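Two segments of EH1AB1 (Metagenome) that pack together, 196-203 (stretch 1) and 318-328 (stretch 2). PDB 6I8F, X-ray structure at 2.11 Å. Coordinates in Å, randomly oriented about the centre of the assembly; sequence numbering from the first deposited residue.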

# COMPACT_ATOMS: atom_id res chain seq x y z
N PRO A 196 0.55 0.71 -19.69
CA PRO A 196 0.10 -0.21 -18.66
C PRO A 196 -1.01 0.39 -17.79
O PRO A 196 -1.05 1.59 -17.62
CB PRO A 196 1.36 -0.43 -17.81
CG PRO A 196 2.49 -0.16 -18.77
CD PRO A 196 1.98 1.02 -19.58
N ALA A 197 -1.87 -0.47 -17.24
CA ALA A 197 -2.93 -0.07 -16.33
C ALA A 197 -2.40 0.15 -14.90
O ALA A 197 -3.11 0.69 -14.04
CB ALA A 197 -3.99 -1.15 -16.34
N PHE A 198 -1.17 -0.31 -14.63
CA PHE A 198 -0.62 -0.30 -13.27
C PHE A 198 0.89 -0.50 -13.37
O PHE A 198 1.34 -1.13 -14.33
CB PHE A 198 -1.28 -1.41 -12.44
CG PHE A 198 -0.91 -1.50 -10.98
CD1 PHE A 198 0.10 -2.34 -10.55
CD2 PHE A 198 -1.61 -0.77 -10.02
CE1 PHE A 198 0.42 -2.44 -9.20
CE2 PHE A 198 -1.30 -0.88 -8.67
CZ PHE A 198 -0.27 -1.72 -8.27
N GLN A 199 1.65 0.04 -12.41
CA GLN A 199 3.10 -0.12 -12.37
C GLN A 199 3.53 -0.52 -10.95
O GLN A 199 3.19 0.15 -9.98
CB GLN A 199 3.83 1.12 -12.90
CG GLN A 199 3.55 2.41 -12.13
CD GLN A 199 4.21 3.63 -12.74
OE1 GLN A 199 5.41 3.62 -13.05
NE2 GLN A 199 3.45 4.70 -12.93
N MET A 200 4.26 -1.63 -10.85
CA MET A 200 4.74 -2.14 -9.59
C MET A 200 6.26 -1.91 -9.54
O MET A 200 7.02 -2.64 -10.17
CB MET A 200 4.41 -3.63 -9.42
CG MET A 200 4.98 -4.24 -8.14
SD MET A 200 4.93 -6.06 -8.14
CE MET A 200 3.16 -6.35 -8.21
N LEU A 201 6.68 -0.86 -8.83
CA LEU A 201 8.07 -0.46 -8.79
C LEU A 201 8.69 -0.87 -7.44
O LEU A 201 8.43 -0.27 -6.40
CB LEU A 201 8.17 1.05 -9.01
CG LEU A 201 7.34 1.63 -10.16
CD1 LEU A 201 7.57 3.13 -10.25
CD2 LEU A 201 7.65 0.96 -11.49
N ILE A 202 9.49 -1.94 -7.48
CA ILE A 202 10.16 -2.49 -6.29
C ILE A 202 11.59 -1.92 -6.24
O ILE A 202 12.41 -2.22 -7.10
CB ILE A 202 10.16 -4.03 -6.32
CG1 ILE A 202 8.77 -4.63 -6.54
CG2 ILE A 202 10.85 -4.57 -5.08
CD1 ILE A 202 7.70 -4.15 -5.57
N TYR A 203 11.85 -1.11 -5.21
CA TYR A 203 13.09 -0.35 -5.01
C TYR A 203 13.72 -0.01 -6.36
O TYR A 203 14.83 -0.45 -6.65
CB TYR A 203 14.05 -1.01 -4.02
CG TYR A 203 14.18 -2.51 -4.03
CD1 TYR A 203 14.77 -3.18 -5.09
CD2 TYR A 203 13.76 -3.25 -2.95
CE1 TYR A 203 14.91 -4.56 -5.08
CE2 TYR A 203 13.90 -4.63 -2.91
CZ TYR A 203 14.48 -5.29 -3.98
OH TYR A 203 14.62 -6.64 -3.92
N GLU A 318 2.54 -8.17 -0.09
CA GLU A 318 1.95 -6.82 -0.11
C GLU A 318 1.83 -6.29 -1.55
O GLU A 318 0.81 -5.75 -1.94
CB GLU A 318 2.76 -5.84 0.75
CG GLU A 318 2.15 -4.46 0.72
CD GLU A 318 2.71 -3.44 1.70
OE1 GLU A 318 3.69 -3.75 2.42
OE2 GLU A 318 2.16 -2.34 1.72
N ALA A 319 2.90 -6.43 -2.34
CA ALA A 319 2.88 -5.97 -3.74
C ALA A 319 1.76 -6.68 -4.51
O ALA A 319 0.94 -6.04 -5.18
CB ALA A 319 4.23 -6.23 -4.36
N ALA A 320 1.71 -8.00 -4.36
CA ALA A 320 0.69 -8.85 -4.99
C ALA A 320 -0.71 -8.42 -4.54
O ALA A 320 -1.62 -8.32 -5.35
CB ALA A 320 0.96 -10.30 -4.64
N ALA A 321 -0.87 -8.18 -3.24
CA ALA A 321 -2.15 -7.86 -2.64
C ALA A 321 -2.68 -6.54 -3.21
O ALA A 321 -3.83 -6.45 -3.56
CB ALA A 321 -2.00 -7.76 -1.14
N VAL A 322 -1.81 -5.53 -3.30
CA VAL A 322 -2.21 -4.22 -3.76
C VAL A 322 -2.58 -4.30 -5.26
O VAL A 322 -3.56 -3.68 -5.69
CB VAL A 322 -1.10 -3.18 -3.48
CG1 VAL A 322 -1.38 -1.85 -4.16
CG2 VAL A 322 -0.88 -2.99 -1.99
N MET A 323 -1.77 -5.01 -6.05
CA MET A 323 -2.05 -5.14 -7.47
C MET A 323 -3.40 -5.86 -7.67
O MET A 323 -4.23 -5.41 -8.45
CB MET A 323 -0.95 -5.91 -8.21
CG MET A 323 -1.24 -6.01 -9.71
SD MET A 323 0.14 -6.75 -10.60
CE MET A 323 0.14 -8.38 -9.87
N GLY A 324 -3.59 -6.99 -6.98
CA GLY A 324 -4.83 -7.79 -7.07
C GLY A 324 -6.06 -6.99 -6.68
O GLY A 324 -7.12 -7.07 -7.35
N ALA A 325 -5.94 -6.23 -5.59
CA ALA A 325 -6.99 -5.32 -5.13
C ALA A 325 -7.29 -4.28 -6.21
O ALA A 325 -8.46 -3.97 -6.49
CB ALA A 325 -6.58 -4.66 -3.84
N HIS A 326 -6.23 -3.75 -6.83
CA HIS A 326 -6.42 -2.74 -7.85
C HIS A 326 -7.22 -3.34 -9.02
O HIS A 326 -8.09 -2.69 -9.55
CB HIS A 326 -5.08 -2.14 -8.31
CG HIS A 326 -5.26 -1.04 -9.29
ND1 HIS A 326 -5.66 0.24 -8.90
CD2 HIS A 326 -5.17 -1.01 -10.64
CE1 HIS A 326 -5.79 1.00 -9.98
NE2 HIS A 326 -5.48 0.26 -11.06
N PHE A 327 -6.91 -4.58 -9.39
CA PHE A 327 -7.50 -5.22 -10.57
C PHE A 327 -8.79 -5.98 -10.24
O PHE A 327 -9.41 -6.55 -11.15
CB PHE A 327 -6.46 -6.14 -11.22
CG PHE A 327 -5.42 -5.43 -12.07
CD1 PHE A 327 -5.72 -4.26 -12.74
CD2 PHE A 327 -4.16 -5.98 -12.24
CE1 PHE A 327 -4.78 -3.62 -13.53
CE2 PHE A 327 -3.22 -5.35 -13.03
CZ PHE A 327 -3.52 -4.17 -13.68
N GLY A 328 -9.20 -5.99 -8.96
CA GLY A 328 -10.47 -6.58 -8.52
C GLY A 328 -10.45 -8.10 -8.48
O GLY A 328 -11.45 -8.72 -8.75
O HOH W 1 -5.61 1.15 -13.75

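The strand runs nearly antiparallel to the helix, at 172°, with axes 10.0 Å apart at closest approach. No direct hydrogen bond crosses the gap, so side-chain packing does most of the work. Strand alternation sets the pattern: F198 and M200 point their CA-to-CB bonds toward the helix, while Q199, between them, points away.

F198 has the largest area covered by the other stretch, 101 Å². With chi1 at t and chi2 at -94°, its ring lies against the helix side chains, where CE1 lies 3.9 Å from M323 CB, CZ meets V322 CG1 at 4.3 Å, and CD2 sits 3.6 Å from H326 CD2, over one face of the imidazole. F327, with chi1 at m, starts sideways but swings its ring end inward, bringing CZ within 3.8 Å of F198 CB and CE1 within 3.8 Å of A197 CB.

M200 extends through two t torsions, then turns at chi3 (m). Its SD rests 3.8 Å from A319 CB and its CE 3.9 Å from M323 SD; A319 offers only a methyl here, and its CA lies 7.2 Å from M200 CA.

H326, chi1 t and chi2 77°, points its CA-to-CB bond toward the strand; its imidazole suits two roles, turning one face to F198 while NE2 meets a water. At the more open end, this water joins the stretches, donating to A197 O (2.6 Å from its oxygen) and hydrogen-bonding H326 NE2 (2.8 Å).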